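Local atomic coordinates of cell wall surface anchor family protein (Streptococcus agalactiae serogroup V, PDB entry 3TW0), a protein that probably mediates adhesion to host cells as the tip pilin of group B streptococcal pili, through a magnesium-binding von Willebrand factor type A fold. Residues Ala78-Lys83 / Tyr273-Asp278; Phe144-Leu149 / Glu303-Tyr308; Met178-Asn183 / Gln222-Asp227; Tyr318-Val323 / Ile345-Glu350. The protein carries 2 engineered substitutions. All coordinates share one frame; numbering follows the deposited sequence.

Contact 1: residues Ala78-Lys83 / Tyr273-Asp278; sequences ADQNGK and YLYWRD
Ala78 and Tyr275 meet across two strands as an antiparallel hydrogen-bonded pair, CA atoms 5.2 Å apart and side chains on one face of the sheet, and bury the largest areas of this contact. Ala78 N donates to Tyr275 O at 2.8 Å, a bent bond (135° at the hydrogen) that stays in the plane of the acceptor carbonyl. The return bond, Tyr275 N to Ala78 O, has the same length but is straighter, at 159°. Ala78 O also lies at the edge of the Tyr275 ring, close to its plane, and takes a CA-H...O contact from Leu274. The CB of Ala78 rests 4.1 Å from CG of Arg277, whose guanidinium turns instead to Lys75 O. The bridge joins the end of strand 70-78 to strand 271-276 in the antiparallel sheet, away from the metal site. Beyond it the chain reverses in a type I turn from Asp79 to Gly82, while OD1 of Asp79 accepts from Asn81 N, an Asx turn, and from Lys83 N on the other face of the carboxylate. Tyr275 has CG anti to its carbonyl carbon (chi1 -62°), which lays the ring alongside this turn: CE1 comes obliquely within 3.3 Å of Gln80 CA and 3.4 Å of Gln80 CB. A water accepts a hydrogen bond from Gln80 N and donates one to Tyr273 O.

Contact 2: residues Phe144-Leu149 / Glu303-Tyr308; sequences FTQKAL and EPTTLY
Gln146 lies across Tyr308 between nearly parallel helical segments whose axes approach to 9.7 Å at 17°. With CG anti to the backbone N (chi1 -179°) and the chain extended, Gln146 carries its amide over the start of the tyrosine side chain. There NE2 is 3.3 Å from Tyr308 CB, and the amide and ring planes are 40° apart. Apolar contacts surround the pair, with Thr305 as the third main partner. CG2 of Thr305 sits 4.0 Å from CD1 of Leu149 and 4.1 Å from CG2 of Thr145, while CB of Leu149 meets CE2 of Tyr308 at 4.2 Å. No direct hydrogen bond spans the segments; a water does, accepting from Gln146 N and donating to Thr305 OG1, with both bonds 2.8 Å long. The other polar ends find partners outside the two segments: OE1 of Gln146 accepts from Tyr180 N, OG1 of Thr305 also bonds His301 O, and OG1 of Thr145 pairs with Tyr61 OH, close to the magnesium-binding Thr143. Helices 145-159 and 302-312 thus lie side by side in the von Willebrand factor A fold, with Leu149 reaching Leu16 of the parallel strand 11-18 and Thr305 touching Phe341 of helix 335-344.

Contact 3: residues Met178-Asn183 / Gln222-Asp227; sequences MSYAIN and QIVKGD
Val224 fits between Met178 and Tyr180, one methyl to each. Its CG1 presses on CG of Met178 at 3.3 Å, tighter than usual carbon contact, while CG2 meets Tyr180 CE1 obliquely at 3.7 Å. CD1 of Ile223 adds a looser touch on the same CE1. CG of Met178 stands anti to the backbone N (chi1 -167°), and a bend at its last torsion folds CE against Gly226 O and Asp227 CA. The backbones run antiparallel and make a single bridge between two loops near the metal-binding end of the von Willebrand factor A fold: Ser179 N donates to Lys225 O at 3.1 Å, and Lys225 N to Ser179 O at 2.9 Å. Gly226, with positive phi and no side chain, lies 4.5 Å from Met178, CA to CA. The Lys225 chain, bent at chi2 (-59°), runs along Ala181, CE to CB 3.7 Å, and the Lys225 amine makes a cation-pi contact with Tyr283. A water accepts from Ala181 N and donates to Ile223 O.

Contact 4: residues Tyr318-Val323 / Ile345-Glu350; sequences YDIFTV and ISSKTE
Ser347 and Ile320 exchange two hydrogen bonds, one of them through a side chain. Ser347 N donates to Ile320 O at 2.8 Å, almost straight at 172° and on a lone pair in the carbonyl plane. Ile320 N in turn donates to Ser347 OG, which stands anti to its own carbonyl carbon (chi1 -71°); the 2.5 Å between them is shorter than expected, and the exact length is doubtful. Between hydroxyls, Thr322 OG1 lies 2.6 Å from Ser346 OG, with the proton's place unsettled; Ser346 OG also bonds Met342 O. A water links Thr322 OG1 to Ile345 O, donating to the carbonyl. The van der Waals contacts are few: CG2 of Ile320 is 3.4 Å from Ile345 O, and Ile320 O is as close to Ser346 CA. Strand 319-324 is thereby stitched to the chain leaving helix 335-344 for strand 352-354: the return limb of a beta-alpha-beta crossover in the parallel sheet of the Rossmann-like von Willebrand factor A fold.

How the contacts relate
From the N terminus, residues 78-83 open contact 1, which closes about 190 residues later at 273-278 and joins strands 70-78 and 271-276 of the antiparallel sheet. Contact 2 starts inside that loop, at the head of helix 145-159, and ends beyond it on helix 302-312, so the two cross. Contact 3, between loops 178-183 and 222-227, nests inside both. It touches contact 2 through Phe144, which packs on Tyr180 and Val224, and its centre is about 17 Å from that of contact 1. Contact 4 follows in series, closing a short helical crossover at the far end; its Ile345 packs on Thr145 and Leu149 of contact 2, so the end of helix 335-344 meets helix 145-159.

Contact 1: residues Ala78-Lys83 / Tyr273-Asp278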
loop_
_atom_site.group_PDB
_atom_site.type_symbol
_atom_site.label_atom_id
_atom_site.label_comp_id
_atom_site.label_asym_id
_atom_site.label_seq_id
_atom_site.Cartn_x
_atom_site.Cartn_y
_atom_site.Cartn_z
ATOM N N ALA A 78 -6.178 2.093 20.176
ATOM C CA ALA A 78 -7.460 1.645 20.743
ATOM C C ALA A 78 -7.243 1.149 22.145
ATOM O O ALA A 78 -6.106 0.853 22.524
ATOM C CB ALA A 78 -8.095 0.542 19.878
ATOM N N ASP A 79 -8.327 1.065 22.907
ATOM C CA ASP A 79 -8.242 0.498 24.224
ATOM C C ASP A 79 -8.313 -1.030 24.102
ATOM O O ASP A 79 -8.281 -1.582 22.976
ATOM C CB ASP A 79 -9.309 1.089 25.181
ATOM C CG ASP A 79 -10.733 0.623 24.877
ATOM O OD1 ASP A 79 -10.896 -0.356 24.120
ATOM O OD2 ASP A 79 -11.704 1.254 25.404
ATOM N N GLN A 80 -8.416 -1.699 25.254
ATOM C CA GLN A 80 -8.394 -3.160 25.330
ATOM C C GLN A 80 -9.620 -3.815 24.706
ATOM O O GLN A 80 -9.590 -5.016 24.401
ATOM C CB GLN A 80 -8.217 -3.609 26.776
ATOM C CG GLN A 80 -9.491 -3.499 27.627
ATOM C CD GLN A 80 -9.261 -3.891 29.058
ATOM O OE1 GLN A 80 -8.197 -3.622 29.636
ATOM N NE2 GLN A 80 -10.265 -4.514 29.653
ATOM N N ASN A 81 -10.673 -3.030 24.474
ATOM C CA ASN A 81 -11.855 -3.519 23.745
ATOM C C ASN A 81 -11.919 -3.172 22.244
ATOM O O ASN A 81 -12.926 -3.440 21.579
ATOM C CB ASN A 81 -13.146 -3.089 24.458
ATOM C CG ASN A 81 -13.198 -3.589 25.866
ATOM O OD1 ASN A 81 -12.948 -4.776 26.120
ATOM N ND2 ASN A 81 -13.473 -2.693 26.810
ATOM N N GLY A 82 -10.863 -2.596 21.703
ATOM C CA GLY A 82 -10.890 -2.162 20.291
ATOM C C GLY A 82 -11.543 -0.794 20.084
ATOM O O GLY A 82 -11.799 -0.392 18.955
ATOM N N LYS A 83 -11.860 -0.079 21.160
ATOM C CA LYS A 83 -12.459 1.263 21.004
ATOM C C LYS A 83 -11.357 2.256 20.677
ATOM O O LYS A 83 -10.369 2.319 21.378
ATOM C CB LYS A 83 -13.198 1.699 22.264
ATOM C CG LYS A 83 -13.931 3.017 22.070
ATOM C CD LYS A 83 -14.999 3.197 23.119
ATOM C CE LYS A 83 -16.271 3.754 22.455
ATOM N NZ LYS A 83 -16.140 5.177 22.403
ATOM N N TYR A 273 -5.159 1.873 28.678
ATOM C CA TYR A 273 -3.996 1.157 28.163
ATOM C C TYR A 273 -4.204 0.958 26.667
ATOM O O TYR A 273 -5.316 0.624 26.235
ATOM C CB TYR A 273 -3.778 -0.154 28.926
ATOM C CG TYR A 273 -3.208 0.149 30.288
ATOM C CD1 TYR A 273 -4.050 0.497 31.372
ATOM C CD2 TYR A 273 -1.817 0.182 30.489
ATOM C CE1 TYR A 273 -3.511 0.825 32.641
ATOM C CE2 TYR A 273 -1.274 0.505 31.736
ATOM C CZ TYR A 273 -2.126 0.825 32.807
ATOM O OH TYR A 273 -1.572 1.140 34.032
ATOM N N LEU A 274 -3.137 1.195 25.903
ATOM C CA LEU A 274 -3.186 1.335 24.447
ATOM C C LEU A 274 -2.792 0.058 23.693
ATOM O O LEU A 274 -1.819 -0.623 24.051
ATOM C CB LEU A 274 -2.310 2.512 24.005
ATOM C CG LEU A 274 -2.724 3.862 24.633
ATOM C CD1 LEU A 274 -1.752 4.912 24.253
ATOM C CD2 LEU A 274 -4.167 4.291 24.253
ATOM N N TYR A 275 -3.587 -0.251 22.665
ATOM C CA TYR A 275 -3.368 -1.366 21.757
ATOM C C TYR A 275 -3.394 -0.814 20.339
ATOM O O TYR A 275 -4.073 0.197 20.042
ATOM C CB TYR A 275 -4.495 -2.426 21.896
ATOM C CG TYR A 275 -4.588 -3.061 23.271
ATOM C CD1 TYR A 275 -5.050 -2.333 24.358
ATOM C CD2 TYR A 275 -4.206 -4.380 23.476
ATOM C CE1 TYR A 275 -5.113 -2.882 25.614
ATOM C CE2 TYR A 275 -4.279 -4.955 24.755
ATOM C CZ TYR A 275 -4.739 -4.189 25.804
ATOM O OH TYR A 275 -4.817 -4.707 27.055
ATOM N N TRP A 276 -2.658 -1.477 19.452
ATOM C CA TRP A 276 -2.757 -1.200 18.040
ATOM C C TRP A 276 -4.199 -1.522 17.653
ATOM O O TRP A 276 -4.790 -2.456 18.197
ATOM C CB TRP A 276 -1.808 -2.125 17.289
ATOM C CG TRP A 276 -0.366 -1.951 17.683
ATOM C CD1 TRP A 276 0.435 -2.858 18.301
ATOM C CD2 TRP A 276 0.433 -0.789 17.470
ATOM N NE1 TRP A 276 1.691 -2.335 18.491
ATOM C CE2 TRP A 276 1.713 -1.062 17.987
ATOM C CE3 TRP A 276 0.187 0.465 16.889
ATOM C CZ2 TRP A 276 2.753 -0.133 17.931
ATOM C CZ3 TRP A 276 1.217 1.384 16.840
ATOM C CH2 TRP A 276 2.487 1.075 17.350
ATOM N N ARG A 277 -4.782 -0.749 16.745
ATOM C CA ARG A 277 -6.116 -1.088 16.241
ATOM C C ARG A 277 -5.989 -2.426 15.494
ATOM O O ARG A 277 -4.907 -2.732 14.942
ATOM C CB ARG A 277 -6.631 0.019 15.331
ATOM C CG ARG A 277 -6.846 1.336 16.034
ATOM C CD ARG A 277 -7.505 2.363 15.106
ATOM N NE ARG A 277 -8.872 1.977 14.835
ATOM C CZ ARG A 277 -9.779 2.696 14.179
ATOM N NH1 ARG A 277 -9.512 3.898 13.703
ATOM N NH2 ARG A 277 -10.985 2.197 14.014
ATOM N N ASP A 278 -7.055 -3.232 15.515
ATOM C CA ASP A 278 -6.974 -4.637 15.106
ATOM C C ASP A 278 -6.675 -4.893 13.620
ATOM O O ASP A 278 -6.300 -6.015 13.238
ATOM C CB ASP A 278 -8.168 -5.465 15.612
ATOM C CG ASP A 278 -9.500 -5.080 14.956
ATOM O OD1 ASP A 278 -9.538 -4.703 13.775
ATOM O OD2 ASP A 278 -10.527 -5.186 15.643
HETATM O O HOH W 1 -7.298 -0.502 27.259
#

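Contact 2: residues Phe144-Leu149 / Glu303-Tyr308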
loop_
_atom_site.group_PDB
_atom_site.type_symbol
_atom_site.label_atom_id
_atom_site.label_comp_id
_atom_site.label_asym_id
_atom_site.label_seq_id
_atom_site.Cartn_x
_atom_site.Cartn_y
_atom_site.Cartn_z
ATOM N N PHE A 144 -0.162 1.639 -0.164
ATOM C CA PHE A 144 -1.184 0.650 -0.469
ATOM C C PHE A 144 -0.923 0.170 -1.906
ATOM O O PHE A 144 -1.697 0.430 -2.818
ATOM C CB PHE A 144 -2.594 1.262 -0.351
ATOM C CG PHE A 144 -3.695 0.244 -0.209
ATOM C CD1 PHE A 144 -3.442 -1.118 -0.370
ATOM C CD2 PHE A 144 -4.995 0.655 0.040
ATOM C CE1 PHE A 144 -4.480 -2.051 -0.222
ATOM C CE2 PHE A 144 -6.041 -0.275 0.190
ATOM C CZ PHE A 144 -5.782 -1.624 0.075
ATOM N N THR A 145 0.219 -0.459 -2.100
ATOM C CA THR A 145 0.584 -1.058 -3.378
ATOM C C THR A 145 -0.495 -1.929 -4.022
ATOM O O THR A 145 -0.722 -1.824 -5.225
ATOM C CB THR A 145 1.929 -1.821 -3.223
ATOM O OG1 THR A 145 2.945 -0.877 -2.823
ATOM C CG2 THR A 145 2.381 -2.455 -4.543
ATOM N N GLN A 146 -1.166 -2.773 -3.236
ATOM C CA GLN A 146 -2.159 -3.686 -3.806
ATOM C C GLN A 146 -3.237 -2.909 -4.569
ATOM O O GLN A 146 -3.558 -3.214 -5.713
ATOM C CB GLN A 146 -2.818 -4.537 -2.740
ATOM C CG GLN A 146 -3.867 -5.542 -3.293
ATOM C CD GLN A 146 -4.377 -6.462 -2.230
ATOM O OE1 GLN A 146 -4.017 -6.324 -1.055
ATOM N NE2 GLN A 146 -5.217 -7.428 -2.618
ATOM N N LYS A 147 -3.783 -1.887 -3.921
ATOM C CA LYS A 147 -4.799 -1.048 -4.548
ATOM C C LYS A 147 -4.314 -0.425 -5.837
ATOM O O LYS A 147 -5.063 -0.376 -6.807
ATOM C CB LYS A 147 -5.250 0.056 -3.569
ATOM C CG LYS A 147 -6.483 0.804 -4.021
ATOM C CD LYS A 147 -6.778 1.955 -3.037
ATOM C CE LYS A 147 -8.264 2.201 -2.864
ATOM N NZ LYS A 147 -8.942 2.441 -4.112
ATOM N N ALA A 148 -3.099 0.125 -5.837
ATOM C CA ALA A 148 -2.523 0.687 -7.066
ATOM C C ALA A 148 -2.364 -0.355 -8.190
ATOM O O ALA A 148 -2.596 -0.056 -9.367
ATOM C CB ALA A 148 -1.193 1.341 -6.787
ATOM N N LEU A 149 -1.924 -1.563 -7.838
ATOM C CA LEU A 149 -1.806 -2.634 -8.857
ATOM C C LEU A 149 -3.166 -2.940 -9.478
ATOM O O LEU A 149 -3.284 -3.085 -10.707
ATOM C CB LEU A 149 -1.179 -3.897 -8.246
ATOM C CG LEU A 149 0.313 -3.785 -7.966
ATOM C CD1 LEU A 149 0.843 -4.911 -6.998
ATOM C CD2 LEU A 149 1.061 -3.822 -9.281
ATOM N N GLU A 303 3.093 -10.132 1.688
ATOM C CA GLU A 303 2.501 -11.384 1.309
ATOM C C GLU A 303 1.101 -11.258 0.674
ATOM O O GLU A 303 0.871 -11.779 -0.423
ATOM C CB GLU A 303 2.560 -12.435 2.438
ATOM C CG GLU A 303 2.000 -13.783 1.962
ATOM C CD GLU A 303 1.820 -14.827 3.059
ATOM O OE1 GLU A 303 1.959 -14.494 4.252
ATOM O OE2 GLU A 303 1.538 -16.005 2.715
ATOM N N PRO A 304 0.148 -10.571 1.349
ATOM C CA PRO A 304 -1.139 -10.515 0.658
ATOM C C PRO A 304 -1.039 -9.781 -0.661
ATOM O O PRO A 304 -1.750 -10.148 -1.606
ATOM C CB PRO A 304 -2.068 -9.779 1.663
ATOM C CG PRO A 304 -1.102 -9.140 2.676
ATOM C CD PRO A 304 0.041 -10.108 2.746
ATOM N N THR A 305 -0.132 -8.804 -0.759
ATOM C CA THR A 305 0.027 -8.105 -2.034
ATOM C C THR A 305 0.567 -9.022 -3.177
ATOM O O THR A 305 0.080 -8.938 -4.321
ATOM C CB THR A 305 0.891 -6.847 -1.891
ATOM O OG1 THR A 305 0.369 -6.020 -0.822
ATOM C CG2 THR A 305 0.880 -6.066 -3.174
ATOM N N THR A 306 1.581 -9.828 -2.859
ATOM C CA THR A 306 2.193 -10.797 -3.807
ATOM C C THR A 306 1.166 -11.842 -4.257
ATOM O O THR A 306 1.051 -12.143 -5.455
ATOM C CB THR A 306 3.442 -11.497 -3.174
ATOM O OG1 THR A 306 4.388 -10.505 -2.771
ATOM C CG2 THR A 306 4.129 -12.456 -4.171
ATOM N N LEU A 307 0.396 -12.345 -3.300
ATOM C CA LEU A 307 -0.645 -13.303 -3.591
ATOM C C LEU A 307 -1.691 -12.680 -4.506
ATOM O O LEU A 307 -2.139 -13.299 -5.479
ATOM C CB LEU A 307 -1.256 -13.847 -2.304
ATOM C CG LEU A 307 -0.421 -14.792 -1.433
ATOM C CD1 LEU A 307 -1.067 -14.923 -0.060
ATOM C CD2 LEU A 307 -0.215 -16.194 -2.091
ATOM N N TYR A 308 -2.063 -11.431 -4.237
ATOM C CA TYR A 308 -3.004 -10.786 -5.123
ATOM C C TYR A 308 -2.387 -10.608 -6.509
ATOM O O TYR A 308 -3.049 -10.852 -7.526
ATOM C CB TYR A 308 -3.466 -9.413 -4.596
ATOM C CG TYR A 308 -4.045 -8.638 -5.731
ATOM C CD1 TYR A 308 -5.365 -8.811 -6.111
ATOM C CD2 TYR A 308 -3.230 -7.822 -6.501
ATOM C CE1 TYR A 308 -5.886 -8.143 -7.214
ATOM C CE2 TYR A 308 -3.728 -7.152 -7.605
ATOM C CZ TYR A 308 -5.052 -7.311 -7.949
ATOM O OH TYR A 308 -5.508 -6.622 -9.052
HETATM O O HOH W 2 -0.178 -3.304 -0.681
#

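Contact 3: residues Met178-Asn183 / Gln222-Asp227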
loop_
_atom_site.group_PDB
_atom_site.type_symbol
_atom_site.label_atom_id
_atom_site.label_comp_id
_atom_site.label_asym_id
_atom_site.label_seq_id
_atom_site.Cartn_x
_atom_site.Cartn_y
_atom_site.Cartn_z
ATOM N N MET A 178 0.058 -1.318 3.678
ATOM C CA MET A 178 -1.397 -1.410 3.707
ATOM C C MET A 178 -1.716 -2.505 2.727
ATOM O O MET A 178 -0.947 -2.664 1.780
ATOM C CB MET A 178 -2.004 -0.104 3.207
ATOM C CG MET A 178 -3.478 0.020 3.481
ATOM S SD MET A 178 -4.058 1.746 3.205
ATOM C CE MET A 178 -3.654 2.506 4.804
ATOM N N SER A 179 -2.840 -3.203 2.922
ATOM C CA SER A 179 -3.227 -4.293 2.030
ATOM C C SER A 179 -4.680 -4.638 2.204
ATOM O O SER A 179 -5.267 -4.360 3.262
ATOM C CB SER A 179 -2.361 -5.547 2.305
ATOM O OG SER A 179 -2.675 -6.066 3.588
ATOM N N TYR A 180 -5.289 -5.233 1.181
ATOM C CA TYR A 180 -6.614 -5.838 1.413
ATOM C C TYR A 180 -6.562 -7.148 2.220
ATOM O O TYR A 180 -5.612 -7.928 2.079
ATOM C CB TYR A 180 -7.404 -5.980 0.095
ATOM C CG TYR A 180 -7.888 -4.656 -0.471
ATOM C CD1 TYR A 180 -8.824 -3.887 0.228
ATOM C CD2 TYR A 180 -7.428 -4.179 -1.696
ATOM C CE1 TYR A 180 -9.276 -2.646 -0.263
ATOM C CE2 TYR A 180 -7.883 -2.943 -2.209
ATOM C CZ TYR A 180 -8.815 -2.191 -1.480
ATOM O OH TYR A 180 -9.277 -0.975 -1.963
ATOM N N ALA A 181 -7.577 -7.383 3.073
ATOM C CA ALA A 181 -7.708 -8.611 3.843
ATOM C C ALA A 181 -8.033 -9.845 3.000
ATOM O O ALA A 181 -8.937 -9.801 2.146
ATOM C CB ALA A 181 -8.804 -8.474 4.900
ATOM N N ILE A 182 -7.377 -10.969 3.342
ATOM C CA ILE A 182 -7.729 -12.293 2.826
ATOM C C ILE A 182 -8.988 -12.763 3.566
ATOM O O ILE A 182 -9.062 -12.678 4.800
ATOM C CB ILE A 182 -6.566 -13.276 3.005
ATOM C CG1 ILE A 182 -5.389 -12.848 2.126
ATOM C CG2 ILE A 182 -7.009 -14.717 2.660
ATOM C CD1 ILE A 182 -4.013 -13.529 2.453
ATOM N N ASN A 183 -10.003 -13.203 2.821
ATOM C CA ASN A 183 -11.304 -13.526 3.442
ATOM C C ASN A 183 -11.385 -14.882 4.126
ATOM O O ASN A 183 -12.177 -15.728 3.728
ATOM C CB ASN A 183 -12.459 -13.378 2.424
ATOM C CG ASN A 183 -13.831 -13.201 3.089
ATOM O OD1 ASN A 183 -13.945 -12.963 4.303
ATOM N ND2 ASN A 183 -14.877 -13.302 2.285
ATOM N N GLN A 222 -12.839 1.091 6.431
ATOM C CA GLN A 222 -13.384 0.093 7.362
ATOM C C GLN A 222 -12.986 -1.342 7.112
ATOM O O GLN A 222 -13.350 -2.199 7.910
ATOM C CB GLN A 222 -14.898 0.160 7.417
ATOM C CG GLN A 222 -15.446 0.907 8.653
ATOM C CD GLN A 222 -16.592 1.699 8.223
ATOM O OE1 GLN A 222 -16.873 1.778 7.010
ATOM N NE2 GLN A 222 -17.272 2.321 9.166
ATOM N N ILE A 223 -12.270 -1.628 6.028
ATOM C CA ILE A 223 -11.950 -3.047 5.714
ATOM C C ILE A 223 -10.442 -3.364 5.520
ATOM O O ILE A 223 -10.033 -4.517 5.483
ATOM C CB ILE A 223 -12.722 -3.564 4.430
ATOM C CG1 ILE A 223 -12.300 -2.789 3.178
ATOM C CG2 ILE A 223 -14.247 -3.545 4.635
ATOM C CD1 ILE A 223 -12.699 -3.508 1.832
ATOM N N VAL A 224 -9.637 -2.342 5.334
ATOM C CA VAL A 224 -8.247 -2.524 4.967
ATOM C C VAL A 224 -7.365 -2.955 6.138
ATOM O O VAL A 224 -7.683 -2.687 7.306
ATOM C CB VAL A 224 -7.767 -1.194 4.413
ATOM C CG1 VAL A 224 -6.372 -0.903 4.826
ATOM C CG2 VAL A 224 -7.999 -1.108 2.903
ATOM N N LYS A 225 -6.244 -3.621 5.839
ATOM C CA LYS A 225 -5.245 -3.947 6.886
ATOM C C LYS A 225 -4.115 -2.942 6.837
ATOM O O LYS A 225 -3.722 -2.480 5.751
ATOM C CB LYS A 225 -4.660 -5.373 6.709
ATOM C CG LYS A 225 -5.681 -6.518 6.837
ATOM C CD LYS A 225 -6.381 -6.547 8.174
ATOM C CE LYS A 225 -7.426 -7.653 8.247
ATOM N NZ LYS A 225 -7.698 -8.153 9.674
ATOM N N GLY A 226 -3.563 -2.616 7.998
ATOM C CA GLY A 226 -2.482 -1.627 8.044
ATOM C C GLY A 226 -2.978 -0.195 7.919
ATOM O O GLY A 226 -4.089 0.047 7.457
ATOM N N ASP A 227 -2.149 0.736 8.383
ATOM C CA ASP A 227 -2.406 2.173 8.301
ATOM C C ASP A 227 -1.158 2.963 7.905
ATOM O O ASP A 227 -1.087 4.161 8.181
ATOM C CB ASP A 227 -2.939 2.708 9.647
ATOM C CG ASP A 227 -1.952 2.510 10.809
ATOM O OD1 ASP A 227 -0.836 1.987 10.616
ATOM O OD2 ASP A 227 -2.313 2.887 11.938
HETATM O O HOH W 3 -9.741 -5.663 2.912
#

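Contact 4: residues Tyr318-Val323 / Ile345-Glu350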
loop_
_atom_site.group_PDB
_atom_site.type_symbol
_atom_site.label_atom_id
_atom_site.label_comp_id
_atom_site.label_asym_id
_atom_site.label_seq_id
_atom_site.Cartn_x
_atom_site.Cartn_y
_atom_site.Cartn_z
ATOM N N TYR A 318 1.052 -10.023 -19.304
ATOM C CA TYR A 318 1.810 -8.857 -19.764
ATOM C C TYR A 318 3.032 -8.582 -18.891
ATOM O O TYR A 318 3.295 -9.333 -17.960
ATOM C CB TYR A 318 0.944 -7.619 -19.982
ATOM C CG TYR A 318 0.056 -7.223 -18.856
ATOM C CD1 TYR A 318 0.585 -6.675 -17.692
ATOM C CD2 TYR A 318 -1.342 -7.325 -18.968
ATOM C CE1 TYR A 318 -0.239 -6.291 -16.668
ATOM C CE2 TYR A 318 -2.170 -6.922 -17.944
ATOM C CZ TYR A 318 -1.606 -6.411 -16.797
ATOM O OH TYR A 318 -2.410 -6.022 -15.753
ATOM N N ASP A 319 3.771 -7.519 -19.193
ATOM C CA ASP A 319 5.022 -7.271 -18.490
ATOM C C ASP A 319 4.868 -6.384 -17.276
ATOM O O ASP A 319 4.147 -5.410 -17.319
ATOM C CB ASP A 319 6.053 -6.658 -19.428
ATOM C CG ASP A 319 6.500 -7.636 -20.478
ATOM O OD1 ASP A 319 7.139 -8.633 -20.100
ATOM O OD2 ASP A 319 6.172 -7.415 -21.652
ATOM N N ILE A 320 5.573 -6.706 -16.200
ATOM C CA ILE A 320 5.617 -5.794 -15.071
ATOM C C ILE A 320 7.062 -5.571 -14.674
ATOM O O ILE A 320 7.774 -6.524 -14.299
ATOM C CB ILE A 320 4.743 -6.245 -13.867
ATOM C CG1 ILE A 320 3.285 -6.556 -14.304
ATOM C CG2 ILE A 320 4.763 -5.152 -12.776
ATOM C CD1 ILE A 320 2.988 -8.040 -14.547
ATOM N N PHE A 321 7.494 -4.313 -14.795
ATOM C CA PHE A 321 8.835 -3.916 -14.413
ATOM C C PHE A 321 8.775 -3.058 -13.155
ATOM O O PHE A 321 7.974 -2.118 -13.090
ATOM C CB PHE A 321 9.528 -3.112 -15.535
ATOM C CG PHE A 321 9.650 -3.842 -16.850
ATOM C CD1 PHE A 321 9.308 -5.183 -16.979
ATOM C CD2 PHE A 321 10.127 -3.175 -17.973
ATOM C CE1 PHE A 321 9.435 -5.858 -18.214
ATOM C CE2 PHE A 321 10.260 -3.839 -19.202
ATOM C CZ PHE A 321 9.916 -5.191 -19.316
ATOM N N THR A 322 9.633 -3.368 -12.180
ATOM C CA THR A 322 9.696 -2.613 -10.945
ATOM C C THR A 322 11.060 -1.908 -10.768
ATOM O O THR A 322 12.125 -2.539 -10.872
ATOM C CB THR A 322 9.391 -3.501 -9.731
ATOM O OG1 THR A 322 8.260 -4.308 -10.015
ATOM C CG2 THR A 322 9.040 -2.668 -8.500
ATOM N N VAL A 323 11.017 -0.620 -10.476
ATOM C CA VAL A 323 12.224 0.178 -10.273
ATOM C C VAL A 323 12.326 0.648 -8.831
ATOM O O VAL A 323 11.472 1.394 -8.345
ATOM C CB VAL A 323 12.327 1.325 -11.289
ATOM C CG1 VAL A 323 13.345 2.401 -10.849
ATOM C CG2 VAL A 323 12.728 0.744 -12.629
ATOM N N ILE A 345 6.710 -9.039 -7.274
ATOM C CA ILE A 345 5.630 -8.399 -8.047
ATOM C C ILE A 345 6.113 -7.783 -9.377
ATOM O O ILE A 345 5.597 -6.746 -9.840
ATOM C CB ILE A 345 4.846 -7.378 -7.186
ATOM C CG1 ILE A 345 5.716 -6.166 -6.806
ATOM C CG2 ILE A 345 4.215 -8.130 -5.950
ATOM C CD1 ILE A 345 4.907 -4.917 -6.222
ATOM N N SER A 346 7.131 -8.415 -9.957
ATOM C CA SER A 346 7.627 -8.105 -11.290
ATOM C C SER A 346 7.481 -9.367 -12.127
ATOM O O SER A 346 7.361 -10.467 -11.571
ATOM C CB SER A 346 9.099 -7.709 -11.226
ATOM O OG SER A 346 9.309 -6.617 -10.347
ATOM N N SER A 347 7.468 -9.206 -13.447
ATOM C CA SER A 347 7.372 -10.331 -14.377
ATOM C C SER A 347 8.392 -11.430 -14.095
ATOM O O SER A 347 8.031 -12.591 -14.003
ATOM C CB SER A 347 7.516 -9.845 -15.821
ATOM O OG SER A 347 6.377 -9.119 -16.206
ATOM N N LYS A 348 9.659 -11.068 -13.978
ATOM C CA LYS A 348 10.674 -12.017 -13.508
ATOM C C LYS A 348 11.737 -11.317 -12.682
ATOM O O LYS A 348 11.746 -10.072 -12.592
ATOM C CB LYS A 348 11.320 -12.817 -14.659
ATOM C CG LYS A 348 11.414 -12.106 -16.011
ATOM C CD LYS A 348 10.390 -12.686 -17.003
ATOM C CE LYS A 348 10.115 -11.764 -18.212
ATOM N NZ LYS A 348 11.338 -11.027 -18.763
ATOM N N THR A 349 12.624 -12.116 -12.095
ATOM C CA THR A 349 13.693 -11.647 -11.232
ATOM C C THR A 349 14.438 -10.420 -11.786
ATOM O O THR A 349 14.641 -9.439 -11.062
ATOM C CB THR A 349 14.662 -12.825 -10.852
ATOM O OG1 THR A 349 14.141 -13.502 -9.706
ATOM C CG2 THR A 349 16.076 -12.335 -10.512
ATOM N N GLU A 350 14.809 -10.470 -13.066
ATOM C CA GLU A 350 15.584 -9.396 -13.688
ATOM C C GLU A 350 14.731 -8.197 -14.142
ATOM O O GLU A 350 15.254 -7.230 -14.749
ATOM C CB GLU A 350 16.409 -9.948 -14.863
ATOM C CG GLU A 350 15.595 -10.253 -16.120
ATOM C CD GLU A 350 15.086 -11.691 -16.181
ATOM O OE1 GLU A 350 15.157 -12.419 -15.160
ATOM O OE2 GLU A 350 14.623 -12.097 -17.272
HETATM O O HOH W 4 5.512 -3.999 -9.567
#